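Local coordinates for lipoate-protein ligase, putative (Streptococcus pneumoniae, PDB 1VQZ) that is a putative lipoate-protein ligase, combining a catalytic domain of the lipoyl protein ligase A/B family with a bacterial lipoate protein ligase C-terminal region, at residues A28-A33 with N95-S100; S177-E182 with K270-A275. All blocks are in the same frame, centred on the assembly; numbering follows the deposited sequence.

Interaction 1 (A28-A33 with N95-S100); sequences ALEEYA and NYTIIS. With EDO (1,2-ethanediol), chain N; EDO (1,2-ethanediol), chain L.
Glu30 and Thr97 carry the polar half of this contact, Ala33 and Ile99 the apolar half, where helix 23-36 lies on strand 93-101 of the large mixed sheet in the lipoyl protein ligase A/B catalytic domain. The two short segments run nearly the same way, with axes 9.9 Å apart at closest approach and 17° between their directions, a helix laid along its strand. Glu30 leaves the helix with CG anti to the backbone N (chi1 -178°) and stays extended beyond it, a shape that carries its carboxylate to the strand although the side chain does not start out toward it. On the way, Glu30 CG passes Thr97 CG2 at 3.7 Å. With CG2 anti to its backbone N, Thr97 presents OG1 to the carboxylate: Thr97 OG1 donates to Glu30 OE2 over 2.7 Å, approaching from the anti side and 19° out of the carboxylate plane. Water 1 donates to the same Glu30 OE2 at 3.0 Å and to Tyr96 O at 2.9 Å, tying the carboxylate to the strand backbone as well. His158 ND1 of adjacent strand 154-162 also bonds to OE2, while Trp47 NE1 of strand 42-47, on the other flank, bonds to Thr97 OG1, so the buried oxygen and its donor are held by several partners. One turn further along the helix the side-chain contact becomes apolar: the methyl tip of Ile99, CD1, meets Ala33 CB at 3.9 Å.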
# COMPACT_ATOMS: atom_id res chain seq x y z
N ALA A 28 -2.76 -7.48 -10.03
CA ALA A 28 -3.86 -8.48 -10.09
C ALA A 28 -3.39 -9.86 -9.56
O ALA A 28 -4.11 -10.57 -8.82
CB ALA A 28 -4.38 -8.58 -11.52
N LEU A 29 -2.17 -10.23 -9.93
CA LEU A 29 -1.61 -11.51 -9.55
C LEU A 29 -1.41 -11.55 -8.04
O LEU A 29 -1.71 -12.57 -7.41
CB LEU A 29 -0.32 -11.80 -10.33
CG LEU A 29 0.33 -13.18 -10.13
CD1 LEU A 29 1.05 -13.60 -11.32
CD2 LEU A 29 1.28 -13.24 -8.91
N GLU A 30 -0.95 -10.43 -7.46
CA GLU A 30 -0.74 -10.36 -6.01
C GLU A 30 -2.07 -10.47 -5.28
O GLU A 30 -2.18 -11.20 -4.28
CB GLU A 30 -0.01 -9.05 -5.62
CG GLU A 30 0.30 -8.92 -4.13
CD GLU A 30 0.78 -7.54 -3.78
OE1 GLU A 30 0.10 -6.58 -4.17
OE2 GLU A 30 1.85 -7.42 -3.12
N GLU A 31 -3.08 -9.75 -5.77
CA GLU A 31 -4.40 -9.84 -5.15
C GLU A 31 -4.99 -11.26 -5.22
O GLU A 31 -5.68 -11.75 -4.27
CB GLU A 31 -5.38 -8.86 -5.80
CG GLU A 31 -6.69 -8.76 -5.02
CD GLU A 31 -7.72 -7.85 -5.68
OE1 GLU A 31 -8.03 -7.99 -6.89
OE2 GLU A 31 -8.26 -7.03 -4.95
N TYR A 32 -4.76 -11.91 -6.36
CA TYR A 32 -5.21 -13.28 -6.55
C TYR A 32 -4.58 -14.24 -5.53
O TYR A 32 -5.26 -15.06 -4.93
CB TYR A 32 -4.91 -13.74 -7.97
CG TYR A 32 -5.65 -15.00 -8.31
CD1 TYR A 32 -7.00 -14.96 -8.69
CD2 TYR A 32 -5.02 -16.24 -8.26
CE1 TYR A 32 -7.73 -16.13 -8.98
CE2 TYR A 32 -5.74 -17.43 -8.57
CZ TYR A 32 -7.10 -17.36 -8.93
OH TYR A 32 -7.78 -18.51 -9.23
N ALA A 33 -3.27 -14.12 -5.29
CA ALA A 33 -2.63 -14.89 -4.27
C ALA A 33 -3.23 -14.57 -2.88
O ALA A 33 -3.58 -15.49 -2.13
CB ALA A 33 -1.10 -14.67 -4.33
N ASN A 95 9.61 -5.31 -5.49
CA ASN A 95 8.41 -5.52 -4.67
C ASN A 95 8.47 -6.87 -3.99
O ASN A 95 8.93 -7.84 -4.57
CB ASN A 95 7.15 -5.39 -5.57
CG ASN A 95 7.01 -3.99 -6.18
OD1 ASN A 95 7.08 -3.79 -7.41
ND2 ASN A 95 6.91 -3.02 -5.33
N TYR A 96 7.98 -6.94 -2.76
CA TYR A 96 7.86 -8.20 -2.04
C TYR A 96 6.43 -8.33 -1.57
O TYR A 96 5.74 -7.30 -1.29
CB TYR A 96 8.85 -8.31 -0.84
CG TYR A 96 8.59 -7.31 0.27
CD1 TYR A 96 9.18 -6.04 0.26
CD2 TYR A 96 7.71 -7.62 1.31
CE1 TYR A 96 8.90 -5.12 1.28
CE2 TYR A 96 7.42 -6.73 2.29
CZ TYR A 96 8.00 -5.48 2.29
OH TYR A 96 7.67 -4.64 3.33
N THR A 97 6.00 -9.59 -1.45
CA THR A 97 4.66 -9.93 -0.94
C THR A 97 4.75 -11.11 0.03
O THR A 97 5.27 -12.14 -0.31
CB THR A 97 3.79 -10.37 -2.09
OG1 THR A 97 3.74 -9.31 -3.04
CG2 THR A 97 2.43 -10.72 -1.64
N ILE A 98 4.25 -10.93 1.25
CA ILE A 98 4.21 -11.96 2.29
C ILE A 98 2.75 -12.11 2.72
O ILE A 98 2.22 -11.25 3.39
CB ILE A 98 5.04 -11.53 3.50
CG1 ILE A 98 6.43 -11.09 3.04
CG2 ILE A 98 5.17 -12.66 4.53
CD1 ILE A 98 7.14 -10.29 4.09
N ILE A 99 2.14 -13.22 2.35
CA ILE A 99 0.76 -13.56 2.70
C ILE A 99 0.68 -14.72 3.65
O ILE A 99 1.40 -15.74 3.50
CB ILE A 99 -0.01 -13.92 1.43
CG1 ILE A 99 -0.13 -12.69 0.52
CG2 ILE A 99 -1.37 -14.51 1.75
CD1 ILE A 99 -0.17 -13.04 -0.95
N SER A 100 -0.21 -14.58 4.64
CA SER A 100 -0.34 -15.62 5.69
C SER A 100 -1.75 -15.67 6.24
O SER A 100 -2.38 -14.64 6.46
CB SER A 100 0.61 -15.36 6.85
OG SER A 100 0.26 -14.11 7.43
C1 EDO N . -11.29 -10.61 -6.66
O1 EDO N . -10.44 -10.75 -5.53
C2 EDO N . -10.60 -9.65 -7.62
O2 EDO N . -10.69 -8.31 -7.15
C1 EDO L . 1.83 -2.25 -5.09
O1 EDO L . 2.99 -1.71 -4.48
C2 EDO L . 1.42 -3.40 -4.21
O2 EDO L . 0.49 -4.22 -4.88
O HOH W 1 4.34 -5.74 -3.24

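Interaction 2 (S177-E182 with K270-A275)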
# COMPACT_ATOMS: atom_id res chain seq x y z
N SER A 177 -3.18 19.59 -5.39
CA SER A 177 -4.61 19.90 -5.59
C SER A 177 -4.93 21.39 -5.36
O SER A 177 -4.37 22.02 -4.47
CB SER A 177 -5.50 19.09 -4.63
OG SER A 177 -6.90 19.36 -4.88
N LYS A 178 -5.86 21.91 -6.15
CA LYS A 178 -6.40 23.26 -5.91
C LYS A 178 -7.41 23.28 -4.77
O LYS A 178 -7.68 24.34 -4.24
CB LYS A 178 -7.05 23.85 -7.18
N ASP A 179 -7.95 22.10 -4.40
CA ASP A 179 -8.92 22.01 -3.30
C ASP A 179 -8.30 22.37 -1.94
O ASP A 179 -7.14 22.08 -1.66
CB ASP A 179 -9.53 20.61 -3.22
CG ASP A 179 -10.02 20.11 -4.57
OD1 ASP A 179 -10.59 20.91 -5.34
OD2 ASP A 179 -9.85 18.90 -4.86
N LYS A 180 -9.09 23.01 -1.10
CA LYS A 180 -8.59 23.51 0.17
C LYS A 180 -8.49 22.37 1.17
O LYS A 180 -9.34 21.50 1.22
CB LYS A 180 -9.50 24.60 0.72
N PHE A 181 -7.39 22.36 1.91
CA PHE A 181 -7.24 21.53 3.09
C PHE A 181 -6.84 22.42 4.27
O PHE A 181 -5.90 23.21 4.15
CB PHE A 181 -6.21 20.44 2.85
CG PHE A 181 -6.73 19.29 2.02
CD1 PHE A 181 -6.72 19.37 0.63
CD2 PHE A 181 -7.23 18.13 2.63
CE1 PHE A 181 -7.22 18.33 -0.13
CE2 PHE A 181 -7.73 17.10 1.88
CZ PHE A 181 -7.72 17.18 0.50
N GLU A 182 -7.59 22.34 5.37
CA GLU A 182 -7.14 22.89 6.63
C GLU A 182 -5.93 22.10 7.09
O GLU A 182 -5.93 20.87 7.04
CB GLU A 182 -8.25 22.83 7.67
CG GLU A 182 -7.81 23.25 9.05
CD GLU A 182 -8.88 23.09 10.10
OE1 GLU A 182 -10.03 22.80 9.70
OE2 GLU A 182 -8.58 23.28 11.31
N LYS A 270 -3.70 13.18 5.28
CA LYS A 270 -4.78 13.94 4.74
C LYS A 270 -6.10 13.14 4.75
O LYS A 270 -6.13 11.96 4.34
CB LYS A 270 -4.33 14.26 3.30
CG LYS A 270 -5.20 15.04 2.47
CD LYS A 270 -4.36 15.84 1.47
CE LYS A 270 -4.43 15.29 0.12
NZ LYS A 270 -4.04 16.39 -0.85
N VAL A 271 -7.18 13.78 5.20
CA VAL A 271 -8.53 13.19 5.20
C VAL A 271 -9.50 14.15 4.48
O VAL A 271 -9.66 15.30 4.86
CB VAL A 271 -9.07 12.91 6.63
CG1 VAL A 271 -10.48 12.34 6.58
CG2 VAL A 271 -8.12 12.00 7.39
N GLU A 272 -10.12 13.64 3.42
CA GLU A 272 -11.07 14.36 2.58
C GLU A 272 -12.41 13.65 2.62
O GLU A 272 -12.51 12.48 2.30
CB GLU A 272 -10.58 14.43 1.15
CG GLU A 272 -11.40 15.41 0.26
CD GLU A 272 -10.88 15.50 -1.17
OE1 GLU A 272 -10.34 14.48 -1.69
OE2 GLU A 272 -11.06 16.59 -1.79
N VAL A 273 -13.44 14.38 3.01
CA VAL A 273 -14.75 13.81 3.24
C VAL A 273 -15.79 14.40 2.30
O VAL A 273 -16.02 15.60 2.28
CB VAL A 273 -15.22 14.08 4.67
CG1 VAL A 273 -16.64 13.47 4.87
CG2 VAL A 273 -14.22 13.56 5.67
N PHE A 274 -16.45 13.54 1.55
CA PHE A 274 -17.57 13.97 0.72
C PHE A 274 -18.88 13.40 1.33
O PHE A 274 -19.11 12.20 1.29
CB PHE A 274 -17.41 13.49 -0.73
CG PHE A 274 -16.19 14.03 -1.44
CD1 PHE A 274 -14.97 13.39 -1.34
CD2 PHE A 274 -16.29 15.13 -2.27
CE1 PHE A 274 -13.86 13.86 -2.03
CE2 PHE A 274 -15.17 15.62 -2.95
CZ PHE A 274 -13.96 14.96 -2.83
N ALA A 275 -19.73 14.25 1.88
CA ALA A 275 -20.97 13.80 2.54
C ALA A 275 -22.20 14.37 1.88
O ALA A 275 -22.24 15.56 1.53
CB ALA A 275 -20.95 14.17 3.98
O HOH W 2 -2.34 17.06 -3.66
O HOH W 3 -11.93 17.33 -4.42
O HOH W 4 -8.47 17.13 -3.10
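The side chains of Lys270 and Phe181 cross at about a right angle, with CD over the ring face and CG and CE nearer the rim. The CB of Lys270 still stands clear of the ring; CG, anti to the backbone N, is the first atom to arrive, 3.3 Å from Phe181 CE2. Next comes Lys270 CD, 3.7 Å from the centroid of the Phe181 ring and 16° off its normal, the geometry of a CH-pi contact. The chain bends at chi3 (106°), which places CE 3.8 Å from Phe181 CZ. At the tip, Lys270 NZ makes an off-centre cation-pi contact, 4.2 Å from the Phe181 centroid and 29° off the normal, and gives a weak bond to water 2, which also accepts from Ser177 N. Glu272 approaches the same ring obliquely, its CD 3.9 Å from Phe181 CZ. Beyond it two carboxylates come close, Asp179 OD2 and Glu272 OE2 being 4.0 Å apart; waters 3 and 4 each donate to both oxygens, and Arg261 forms a salt bridge with Glu272, which probably offsets the repulsion. Within the loop, Ser177 OG accepts from Asp179 N, an ST turn. The loop leads into edge strand 182-183, which pairs in parallel with strand 260-266; the contact therefore spans that strand to reach 269-278, whose Val271, turned away from the loop, packs on helix 332-339.

How the interactions relate
Interaction 1 closes before interaction 2 opens along the chain, and the two do not touch: their centres are 31 Å apart, their nearest atoms about 21 Å, on opposite sides of the chain's centre. They share no sheet. Interaction 1 joins a helix to the eight-stranded mixed sheet, and both of its segments come from sequence of the lipoyl protein ligase A/B catalytic family. Interaction 2 instead pairs a loop from that same sequence with a strand from the bacterial lipoate protein ligase C-terminal region, the loop running into the edge strand 182-183 of the four-stranded sheet that also holds 269-278.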